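Local coordinates for putative uncharacterized protein Smu.1393c (Streptococcus mutans, PDB 4L9A) that is probably a carboxylesterase of the alpha/beta hydrolase fold whose natural substrate is not established, at residues L30-T35 / Y82-N87; C43-S48 / F107-Y112; P143-I148 / K245-S250; K179-S184 / H267-W272. All coordinates share one frame; numbering follows the deposited sequence.

Contact 1 (L30-T35 / Y82-N87); sequences LGPIYT and YSPVSN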
# COMPACT_ATOMS: atom_id res chain seq x y z
N LEU A 30 6.45 17.93 2.76
CA LEU A 30 7.30 16.96 3.46
C LEU A 30 8.65 16.75 2.76
O LEU A 30 9.41 15.83 3.12
CB LEU A 30 6.59 15.61 3.59
CG LEU A 30 5.32 15.63 4.41
CD1 LEU A 30 4.65 14.24 4.41
CD2 LEU A 30 5.65 16.10 5.83
N GLY A 31 8.94 17.59 1.78
CA GLY A 31 10.16 17.44 1.01
C GLY A 31 9.87 16.53 -0.18
O GLY A 31 8.72 16.15 -0.41
N PRO A 32 10.91 16.18 -0.94
CA PRO A 32 10.66 15.45 -2.19
C PRO A 32 10.14 14.05 -1.94
O PRO A 32 10.53 13.38 -0.96
CB PRO A 32 12.05 15.41 -2.85
CG PRO A 32 12.78 16.63 -2.28
CD PRO A 32 12.30 16.67 -0.84
N ILE A 33 9.25 13.61 -2.82
CA ILE A 33 8.69 12.27 -2.70
C ILE A 33 8.91 11.55 -4.02
O ILE A 33 8.59 12.07 -5.07
CB ILE A 33 7.20 12.32 -2.36
CG1 ILE A 33 7.00 13.01 -1.00
CG2 ILE A 33 6.58 10.90 -2.33
CD1 ILE A 33 7.48 12.17 0.22
N TYR A 34 9.47 10.35 -3.96
CA TYR A 34 9.70 9.55 -5.15
C TYR A 34 8.42 8.95 -5.72
O TYR A 34 7.63 8.28 -5.02
CB TYR A 34 10.69 8.44 -4.82
CG TYR A 34 11.07 7.53 -5.97
CD1 TYR A 34 12.09 7.88 -6.85
CD2 TYR A 34 10.44 6.29 -6.14
CE1 TYR A 34 12.46 7.05 -7.88
CE2 TYR A 34 10.82 5.44 -7.17
CZ TYR A 34 11.82 5.83 -8.04
OH TYR A 34 12.21 5.00 -9.07
N THR A 35 8.20 9.18 -7.01
CA THR A 35 7.05 8.63 -7.71
C THR A 35 7.47 7.96 -9.01
O THR A 35 8.51 8.30 -9.58
CB THR A 35 6.03 9.73 -8.07
OG1 THR A 35 6.61 10.62 -9.02
CG2 THR A 35 5.60 10.52 -6.84
N TYR A 82 12.93 4.75 -2.62
CA TYR A 82 13.85 5.78 -3.05
C TYR A 82 13.43 7.17 -2.58
O TYR A 82 14.04 8.16 -2.97
CB TYR A 82 14.06 5.75 -4.57
CG TYR A 82 14.68 4.46 -5.06
CD1 TYR A 82 16.05 4.24 -4.99
CD2 TYR A 82 13.88 3.46 -5.62
CE1 TYR A 82 16.61 3.06 -5.44
CE2 TYR A 82 14.44 2.28 -6.08
CZ TYR A 82 15.81 2.08 -5.98
OH TYR A 82 16.35 0.89 -6.44
N SER A 83 12.37 7.26 -1.77
CA SER A 83 12.08 8.57 -1.17
C SER A 83 13.17 8.91 -0.15
O SER A 83 13.87 8.02 0.32
CB SER A 83 10.69 8.61 -0.53
OG SER A 83 9.70 8.86 -1.53
N PRO A 84 13.32 10.20 0.17
CA PRO A 84 14.39 10.59 1.09
C PRO A 84 14.17 10.06 2.51
O PRO A 84 13.02 9.78 2.92
CB PRO A 84 14.33 12.12 1.08
CG PRO A 84 13.63 12.49 -0.20
CD PRO A 84 12.60 11.37 -0.37
N VAL A 85 15.25 9.92 3.26
CA VAL A 85 15.11 9.67 4.68
C VAL A 85 15.03 11.01 5.42
O VAL A 85 15.71 11.98 5.06
CB VAL A 85 16.24 8.78 5.25
CG1 VAL A 85 16.25 7.41 4.55
CG2 VAL A 85 17.58 9.45 5.13
N SER A 86 14.18 11.05 6.44
CA SER A 86 13.98 12.24 7.25
C SER A 86 13.21 11.84 8.52
O SER A 86 12.47 10.85 8.52
CB SER A 86 13.19 13.30 6.48
OG SER A 86 11.88 12.83 6.17
N ASN A 87 13.39 12.61 9.58
CA ASN A 87 12.65 12.37 10.81
C ASN A 87 11.16 12.56 10.55
O ASN A 87 10.76 13.58 9.97
CB ASN A 87 13.10 13.31 11.92
CG ASN A 87 12.67 12.83 13.29
OD1 ASN A 87 11.82 11.95 13.41
ND2 ASN A 87 13.27 13.39 14.33
O HOH W 1 9.28 14.73 5.72
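At one side of the alpha/beta hydrolase sheet, Tyr34 of strand 33-38 packs against Tyr82 and Ser83, in the loop that runs from strand 71-75 toward helix 93-106. Tyr34 CG is anti to the backbone N (chi1 -179°). Tyr82 CB sits over the centre of the Tyr34 ring, 3.7 Å from its centroid, a CH-pi contact. The two tyrosines lie side by side and point the same way. Their planes are inclined at 50°, and Tyr82 CD2 comes 4.0 Å from Tyr34 CZ.

The direct hydrogen bond runs from Tyr34 N to Ser83 OG, 2.9 Å. The N-H points fairly straight at the oxygen (158°). Ser83 OG also bonds to Asp76 O, so the hydroxyl joins strand 33-38 to Asp76, just after strand 71-75. Helix 188-206 lies next to Tyr82, through Gln193 and Tyr200.

Farther along, the proline rings touch loosely, Pro32 CB lying 4.2 Å from Pro84 CG, while Pro84 CD comes 2.9 Å from Pro32 O. Beyond them a water joins the segments. It donates to Leu30 O at 2.8 Å and is also hydrogen-bonded to Ser86 OG at 3.3 Å.

Contact 2 (C43-S48 / F107-Y112); sequences CFVFLS and FKFQSY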
# COMPACT_ATOMS: atom_id res chain seq x y z
N CYS A 43 -6.34 6.32 -13.35
CA CYS A 43 -5.00 6.02 -12.90
C CYS A 43 -5.03 5.08 -11.69
O CYS A 43 -5.74 5.35 -10.71
CB CYS A 43 -4.26 7.32 -12.55
SG CYS A 43 -2.55 7.10 -12.03
N PHE A 44 -4.28 3.99 -11.78
CA PHE A 44 -4.06 3.14 -10.61
C PHE A 44 -2.97 3.70 -9.72
O PHE A 44 -1.79 3.75 -10.11
CB PHE A 44 -3.75 1.70 -11.02
CG PHE A 44 -4.96 0.81 -11.07
CD1 PHE A 44 -5.14 -0.20 -10.13
CD2 PHE A 44 -5.94 1.00 -12.03
CE1 PHE A 44 -6.27 -1.02 -10.18
CE2 PHE A 44 -7.06 0.19 -12.08
CZ PHE A 44 -7.23 -0.82 -11.15
N VAL A 45 -3.38 4.12 -8.53
CA VAL A 45 -2.48 4.70 -7.55
C VAL A 45 -2.09 3.63 -6.52
O VAL A 45 -2.97 3.02 -5.90
CB VAL A 45 -3.15 5.88 -6.83
CG1 VAL A 45 -2.25 6.41 -5.73
CG2 VAL A 45 -3.53 6.99 -7.83
N PHE A 46 -0.80 3.42 -6.34
CA PHE A 46 -0.31 2.39 -5.42
C PHE A 46 0.35 2.96 -4.17
O PHE A 46 1.19 3.86 -4.25
CB PHE A 46 0.69 1.47 -6.13
CG PHE A 46 0.10 0.72 -7.28
CD1 PHE A 46 -0.43 -0.55 -7.10
CD2 PHE A 46 0.07 1.28 -8.55
CE1 PHE A 46 -0.98 -1.24 -8.17
CE2 PHE A 46 -0.48 0.60 -9.62
CZ PHE A 46 -1.01 -0.66 -9.44
N LEU A 47 -0.01 2.39 -3.03
CA LEU A 47 0.64 2.71 -1.77
C LEU A 47 1.05 1.41 -1.08
O LEU A 47 0.27 0.46 -1.01
CB LEU A 47 -0.29 3.50 -0.84
CG LEU A 47 -0.84 4.85 -1.30
CD1 LEU A 47 -1.92 5.33 -0.32
CD2 LEU A 47 0.29 5.89 -1.46
N SER A 48 2.27 1.39 -0.58
CA SER A 48 2.83 0.21 0.05
C SER A 48 2.47 0.15 1.52
O SER A 48 1.90 1.09 2.09
CB SER A 48 4.35 0.21 -0.13
OG SER A 48 4.65 0.09 -1.51
N PHE A 107 -0.29 15.56 -11.53
CA PHE A 107 -0.51 14.80 -12.77
C PHE A 107 -1.91 14.98 -13.36
O PHE A 107 -2.80 15.53 -12.72
CB PHE A 107 -0.23 13.31 -12.55
CG PHE A 107 1.18 13.02 -12.16
CD1 PHE A 107 2.19 13.03 -13.11
CD2 PHE A 107 1.51 12.73 -10.85
CE1 PHE A 107 3.51 12.76 -12.76
CE2 PHE A 107 2.83 12.46 -10.49
CZ PHE A 107 3.83 12.48 -11.46
N LYS A 108 -2.09 14.51 -14.60
CA LYS A 108 -3.27 14.85 -15.40
C LYS A 108 -4.53 14.02 -15.15
O LYS A 108 -5.64 14.48 -15.41
CB LYS A 108 -2.93 14.83 -16.90
CG LYS A 108 -1.94 15.91 -17.33
CD LYS A 108 -1.52 15.72 -18.79
CE LYS A 108 -0.98 17.02 -19.40
NZ LYS A 108 0.15 17.57 -18.59
N PHE A 109 -4.37 12.79 -14.66
CA PHE A 109 -5.52 11.89 -14.52
C PHE A 109 -6.69 12.56 -13.79
O PHE A 109 -6.49 13.32 -12.85
CB PHE A 109 -5.13 10.57 -13.84
CG PHE A 109 -4.75 10.71 -12.39
CD1 PHE A 109 -3.43 10.95 -12.02
CD2 PHE A 109 -5.69 10.55 -11.38
CE1 PHE A 109 -3.06 11.05 -10.68
CE2 PHE A 109 -5.34 10.65 -10.04
CZ PHE A 109 -4.02 10.90 -9.69
N GLN A 110 -7.91 12.30 -14.25
CA GLN A 110 -9.08 12.90 -13.61
C GLN A 110 -9.81 11.92 -12.68
O GLN A 110 -10.51 12.34 -11.75
CB GLN A 110 -10.03 13.50 -14.65
CG GLN A 110 -9.56 14.85 -15.18
CD GLN A 110 -9.16 15.80 -14.05
OE1 GLN A 110 -9.80 15.82 -12.99
NE2 GLN A 110 -8.10 16.56 -14.26
N SER A 111 -9.64 10.63 -12.92
CA SER A 111 -10.20 9.61 -12.02
C SER A 111 -9.13 8.57 -11.66
O SER A 111 -8.12 8.42 -12.36
CB SER A 111 -11.41 8.94 -12.65
OG SER A 111 -11.05 8.31 -13.87
N TYR A 112 -9.35 7.85 -10.56
CA TYR A 112 -8.36 6.89 -10.11
C TYR A 112 -8.95 5.73 -9.32
O TYR A 112 -10.09 5.80 -8.85
CB TYR A 112 -7.32 7.60 -9.24
CG TYR A 112 -7.88 8.08 -7.92
CD1 TYR A 112 -8.65 9.23 -7.85
CD2 TYR A 112 -7.64 7.37 -6.76
CE1 TYR A 112 -9.17 9.68 -6.64
CE2 TYR A 112 -8.15 7.80 -5.53
CZ TYR A 112 -8.91 8.95 -5.48
OH TYR A 112 -9.41 9.37 -4.27
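Cys43 lies against one face of the Phe109 ring. Its CB is offset toward the rim and comes 3.4 Å from Phe109 CG. The sulfur covers the same ring: Cys43 SG is 4.2 Å from the Phe109 centroid and 22° off the ring normal, a sulfur-aromatic contact. Phe109 CG takes the crowded position between backbone N and carbonyl carbon (chi1 68°), which brings CG, and with it the ring, to the Cys43 side. Val45 CG2 adds a looser contact, 4.1 Å from Tyr112 CB.

The backbones are paired beside it. Cys43 N donates to Ser111 O at 2.9 Å, with an N-H...O angle of 161°. Cys43 and Tyr112 form a parallel bridge, and their side chains project from the same face of the sheet.

A second shell holds the turn before Tyr112. Asn41 OD1 accepts from both Gln110 N and Ser111 N. Lys133 makes a cation-pi contact with Phe109, and its NZ also bonds to the carbonyls of Phe107 and Phe109.

The pairing starts the junction of strands 43-47 and 111-117, two neighbouring parallel strands of the alpha/beta hydrolase sheet. Strand 71-75 flanks 43-47 on its other side. Phe104 of helix 93-106 and Met128 of helix 120-130 pack against Tyr112.

Contact 3 (P143-I148 / K245-S250); sequences PTTVMI and KEYLES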
# COMPACT_ATOMS: atom_id res chain seq x y z
N PRO A 143 -5.32 -4.58 3.91
CA PRO A 143 -5.17 -3.22 4.44
C PRO A 143 -5.31 -3.24 5.96
O PRO A 143 -6.14 -3.98 6.49
CB PRO A 143 -6.32 -2.45 3.79
CG PRO A 143 -7.35 -3.50 3.48
CD PRO A 143 -6.55 -4.74 3.11
N THR A 144 -4.51 -2.43 6.65
CA THR A 144 -4.47 -2.44 8.10
C THR A 144 -5.77 -1.88 8.68
O THR A 144 -6.14 -0.74 8.38
CB THR A 144 -3.25 -1.65 8.62
OG1 THR A 144 -2.07 -2.08 7.92
CG2 THR A 144 -3.07 -1.88 10.12
N THR A 145 -6.48 -2.68 9.48
CA THR A 145 -7.71 -2.21 10.13
C THR A 145 -7.42 -1.53 11.47
O THR A 145 -6.41 -1.80 12.12
CB THR A 145 -8.69 -3.36 10.43
OG1 THR A 145 -8.06 -4.34 11.27
CG2 THR A 145 -9.19 -4.00 9.14
N VAL A 146 -8.34 -0.67 11.88
CA VAL A 146 -8.24 -0.03 13.18
C VAL A 146 -8.20 -1.13 14.25
O VAL A 146 -7.45 -1.03 15.22
CB VAL A 146 -9.42 0.91 13.44
CG1 VAL A 146 -9.43 1.36 14.89
CG2 VAL A 146 -9.37 2.11 12.49
N MSE A 147 -8.97 -2.19 14.04
CA MSE A 147 -8.95 -3.30 14.98
C MSE A 147 -7.56 -3.91 15.14
O MSE A 147 -7.04 -3.99 16.25
CB MSE A 147 -9.94 -4.39 14.55
CG MSE A 147 -10.10 -5.49 15.60
SE MSE A 147 -10.67 -7.17 14.78
CE MSE A 147 -8.92 -7.82 14.22
N ILE A 148 -6.96 -4.35 14.03
CA ILE A 148 -5.65 -4.98 14.12
C ILE A 148 -4.61 -3.97 14.61
O ILE A 148 -3.70 -4.32 15.35
CB ILE A 148 -5.22 -5.64 12.77
CG1 ILE A 148 -4.23 -6.79 13.01
CG2 ILE A 148 -4.64 -4.61 11.81
CD1 ILE A 148 -4.83 -7.97 13.70
N LYS A 245 -13.81 -12.29 9.35
CA LYS A 245 -14.74 -11.52 10.18
C LYS A 245 -14.28 -10.07 10.39
O LYS A 245 -15.06 -9.13 10.28
CB LYS A 245 -14.96 -12.20 11.53
CG LYS A 245 -15.99 -11.50 12.39
CD LYS A 245 -16.22 -12.22 13.70
CE LYS A 245 -17.22 -11.46 14.56
NZ LYS A 245 -18.48 -11.19 13.81
N GLU A 246 -13.00 -9.92 10.72
CA GLU A 246 -12.38 -8.62 10.89
C GLU A 246 -12.69 -7.70 9.69
O GLU A 246 -13.18 -6.59 9.86
CB GLU A 246 -10.86 -8.79 11.06
CG GLU A 246 -10.04 -7.50 10.90
CD GLU A 246 -8.54 -7.77 10.79
OE1 GLU A 246 -8.14 -8.95 10.90
OE2 GLU A 246 -7.76 -6.81 10.59
N TYR A 247 -12.42 -8.20 8.49
CA TYR A 247 -12.67 -7.43 7.27
C TYR A 247 -14.16 -7.20 6.97
O TYR A 247 -14.55 -6.10 6.58
CB TYR A 247 -11.92 -8.02 6.08
CG TYR A 247 -10.46 -7.64 6.12
CD1 TYR A 247 -10.08 -6.29 6.02
CD2 TYR A 247 -9.47 -8.59 6.27
CE1 TYR A 247 -8.76 -5.92 6.06
CE2 TYR A 247 -8.13 -8.22 6.32
CZ TYR A 247 -7.79 -6.89 6.21
OH TYR A 247 -6.48 -6.52 6.26
N LEU A 248 -14.99 -8.21 7.20
CA LEU A 248 -16.44 -8.04 7.06
C LEU A 248 -16.97 -6.91 7.94
O LEU A 248 -17.88 -6.19 7.54
CB LEU A 248 -17.17 -9.35 7.40
CG LEU A 248 -17.11 -10.46 6.35
CD1 LEU A 248 -18.00 -11.63 6.79
CD2 LEU A 248 -17.55 -9.93 4.99
N GLU A 249 -16.40 -6.74 9.13
CA GLU A 249 -16.84 -5.70 10.06
C GLU A 249 -16.04 -4.41 9.92
O GLU A 249 -16.21 -3.48 10.71
CB GLU A 249 -16.66 -6.17 11.50
CG GLU A 249 -17.54 -7.32 11.92
CD GLU A 249 -17.18 -7.80 13.31
OE1 GLU A 249 -16.10 -7.40 13.81
OE2 GLU A 249 -17.98 -8.56 13.91
N SER A 250 -15.16 -4.34 8.92
CA SER A 250 -14.18 -3.26 8.88
C SER A 250 -14.62 -2.04 8.11
O SER A 250 -15.63 -2.05 7.39
CB SER A 250 -12.86 -3.75 8.27
OG SER A 250 -12.97 -3.79 6.85
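Glu246 reaches Thr145 with a stretched side chain, its CG anti to the backbone N (chi1 166°). In Thr145, OG1 stands between the backbone N and the carbonyl carbon, where it can serve two partners. It donates to Glu246 OE2 at 2.6 Å, meeting the carboxylate on its anti side. It accepts from Ile148 N at 3.0 Å in a nearly straight bond (168°), and so acts as the N-cap of helix 146-151. The carboxylate is held further by a salt bridge from OE2 to Arg243 and a hydrogen bond from OE1 to Tyr158 OH. Met147, a selenomethionine, bends its chain at chi3, and CE lies 3.5 Å from Glu246 CD.

Both segments follow parallel strands of the alpha/beta hydrolase sheet. Segment 143-148 comes after strand 134-141, and segment 245-250 after strand 235-239. Pro143 and Tyr247 both pack on Val237 of the latter strand.

Tyr247 OH donates to Pro143 O at 2.6 Å, from above the carbonyl plane (39° out of it). The Tyr247 ring also touches the proline ring, with CE1 3.8 Å from Pro143 CG. Thr145 CG2 lies beside them, 3.7 Å from Tyr247 CE1 and 3.8 Å from Ser250 CB.

Contact 4 (K179-S184 / H267-W272); sequences KDLSRS and HHYLHW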
# COMPACT_ATOMS: atom_id res chain seq x y z
N LYS A 179 12.95 -12.40 1.83
CA LYS A 179 13.77 -12.84 0.71
C LYS A 179 13.23 -14.12 0.09
O LYS A 179 13.13 -14.23 -1.13
CB LYS A 179 15.23 -13.05 1.14
CG LYS A 179 16.04 -11.78 1.35
CD LYS A 179 17.08 -11.61 0.24
CE LYS A 179 17.72 -10.22 0.24
NZ LYS A 179 18.56 -9.94 1.44
N ASP A 180 12.92 -15.11 0.93
CA ASP A 180 12.38 -16.38 0.44
C ASP A 180 11.03 -16.18 -0.24
O ASP A 180 10.76 -16.73 -1.30
CB ASP A 180 12.24 -17.40 1.58
CG ASP A 180 13.58 -17.89 2.09
OD1 ASP A 180 14.59 -17.74 1.36
OD2 ASP A 180 13.63 -18.43 3.22
N LEU A 181 10.19 -15.36 0.39
CA LEU A 181 8.85 -15.13 -0.11
C LEU A 181 8.90 -14.43 -1.47
O LEU A 181 8.28 -14.88 -2.44
CB LEU A 181 8.08 -14.28 0.90
CG LEU A 181 6.56 -14.34 0.85
CD1 LEU A 181 6.11 -15.78 1.02
CD2 LEU A 181 5.95 -13.44 1.92
N SER A 182 9.65 -13.33 -1.55
CA SER A 182 9.76 -12.56 -2.79
C SER A 182 10.43 -13.38 -3.90
O SER A 182 10.07 -13.28 -5.07
CB SER A 182 10.49 -11.23 -2.57
OG SER A 182 11.79 -11.44 -2.03
N ARG A 183 11.41 -14.19 -3.51
CA ARG A 183 12.12 -15.07 -4.44
C ARG A 183 11.15 -16.03 -5.15
O ARG A 183 11.30 -16.33 -6.33
CB ARG A 183 13.21 -15.86 -3.71
CG ARG A 183 14.34 -16.39 -4.61
CD ARG A 183 15.48 -17.00 -3.79
NE ARG A 183 16.74 -16.31 -4.04
CZ ARG A 183 17.45 -15.69 -3.10
NH1 ARG A 183 17.04 -15.67 -1.84
NH2 ARG A 183 18.59 -15.08 -3.43
N SER A 184 10.13 -16.49 -4.42
CA SER A 184 9.17 -17.44 -4.99
C SER A 184 8.18 -16.76 -5.93
O SER A 184 7.61 -17.41 -6.80
CB SER A 184 8.40 -18.14 -3.86
OG SER A 184 9.27 -18.91 -3.05
N HIS A 267 -0.03 -15.95 3.09
CA HIS A 267 0.79 -14.95 3.76
C HIS A 267 0.25 -13.54 3.55
O HIS A 267 -0.76 -13.34 2.88
CB HIS A 267 2.24 -15.04 3.27
CG HIS A 267 2.38 -14.97 1.78
ND1 HIS A 267 2.41 -13.77 1.10
CD2 HIS A 267 2.49 -15.94 0.85
CE1 HIS A 267 2.54 -14.01 -0.19
NE2 HIS A 267 2.59 -15.31 -0.37
N HIS A 268 0.93 -12.57 4.14
CA HIS A 268 0.48 -11.19 4.17
C HIS A 268 0.68 -10.46 2.83
O HIS A 268 0.06 -9.42 2.58
CB HIS A 268 1.25 -10.47 5.29
CG HIS A 268 0.85 -9.05 5.53
ND1 HIS A 268 -0.47 -8.64 5.65
CD2 HIS A 268 1.60 -7.94 5.74
CE1 HIS A 268 -0.51 -7.35 5.90
NE2 HIS A 268 0.73 -6.89 5.97
N TYR A 269 1.54 -11.01 1.97
CA TYR A 269 1.96 -10.29 0.77
C TYR A 269 1.20 -10.73 -0.47
O TYR A 269 1.78 -11.26 -1.43
CB TYR A 269 3.48 -10.40 0.58
CG TYR A 269 4.25 -9.56 1.58
CD1 TYR A 269 4.47 -10.01 2.89
CD2 TYR A 269 4.74 -8.31 1.23
CE1 TYR A 269 5.17 -9.22 3.81
CE2 TYR A 269 5.44 -7.52 2.14
CZ TYR A 269 5.65 -7.99 3.43
OH TYR A 269 6.33 -7.20 4.33
N LEU A 270 -0.11 -10.50 -0.45
CA LEU A 270 -0.99 -11.01 -1.50
C LEU A 270 -0.75 -10.30 -2.82
O LEU A 270 -0.97 -10.87 -3.89
CB LEU A 270 -2.46 -10.89 -1.06
CG LEU A 270 -2.75 -11.61 0.26
CD1 LEU A 270 -4.25 -11.52 0.63
CD2 LEU A 270 -2.29 -13.06 0.19
N HIS A 271 -0.28 -9.05 -2.75
CA HIS A 271 0.06 -8.31 -3.97
C HIS A 271 1.27 -8.89 -4.69
O HIS A 271 1.50 -8.57 -5.85
CB HIS A 271 0.30 -6.83 -3.67
CG HIS A 271 1.41 -6.59 -2.70
ND1 HIS A 271 1.38 -7.07 -1.41
CD2 HIS A 271 2.58 -5.91 -2.83
CE1 HIS A 271 2.49 -6.70 -0.78
NE2 HIS A 271 3.23 -6.00 -1.62
N TRP A 272 2.02 -9.75 -4.02
CA TRP A 272 3.09 -10.50 -4.67
C TRP A 272 2.61 -11.80 -5.31
O TRP A 272 3.03 -12.15 -6.41
CB TRP A 272 4.18 -10.86 -3.67
CG TRP A 272 4.97 -9.70 -3.17
CD1 TRP A 272 4.85 -8.39 -3.55
CD2 TRP A 272 6.01 -9.74 -2.18
NE1 TRP A 272 5.75 -7.61 -2.85
CE2 TRP A 272 6.47 -8.42 -2.01
CE3 TRP A 272 6.59 -10.78 -1.43
CZ2 TRP A 272 7.51 -8.10 -1.12
CZ3 TRP A 272 7.61 -10.46 -0.55
CH2 TRP A 272 8.05 -9.13 -0.40
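Leu181 and His267 reach toward each other tip to tip and, with Ser182 on Trp272, make the tight part of this contact. Leu181 CG is anti to its backbone N (chi1 -158°). CD1 lies over one face of the imidazole, offset toward the rim and 3.8 Å from the His267 centroid. The other methyl, Leu181 CD2, is 3.6 Å from His267 ND1 and 3.9 Å from Tyr269 CD1. The imidazole is held in turn by its own segment: Tyr269 N donates to His267 ND1 at 3.0 Å, close to the ring plane. Ser182 CB is equally close to the indole, 3.6 Å from Trp272 CZ3.

Elsewhere the fit is looser. Leu181 CB approaches the edge of the indole, 4.1 Å from Trp272 CZ3. No direct hydrogen bond joins the segments. Asp180 and Arg183 lie on the exposed side of the helix.

Helix 171-185 belongs to the helices inserted between strands 134-141 and 235-239, where many alpha/beta hydrolases carry a cap. Residues 267-272 follow the edge strand 260-263, the region where this family carries its catalytic histidine. Trp272 NE1 bonds to Asn58 OD1, and its ring also packs against Leu194 of helix 188-206.

Contacts 1 and 2 belong to the first part of the sheet, contacts 3 and 4 to later connections. Contacts 1 and 2 alternate along the chain and have centres about 19 Å apart. They touch through Thr35 and Phe107, and strands 33-38 and 43-47 of their first segments reach the same sheet. Contacts 3 and 4 open after both have closed. Their segments also alternate, with centres about 21 Å apart and nearest atoms about 6 Å apart. Contacts 1 and 3 lie on opposite sides of the chain's centre, about 29 Å between centres. The contacts join loops at the strand ends and inserted helix 171-185 to other parts of a single chain with one eight-stranded sheet.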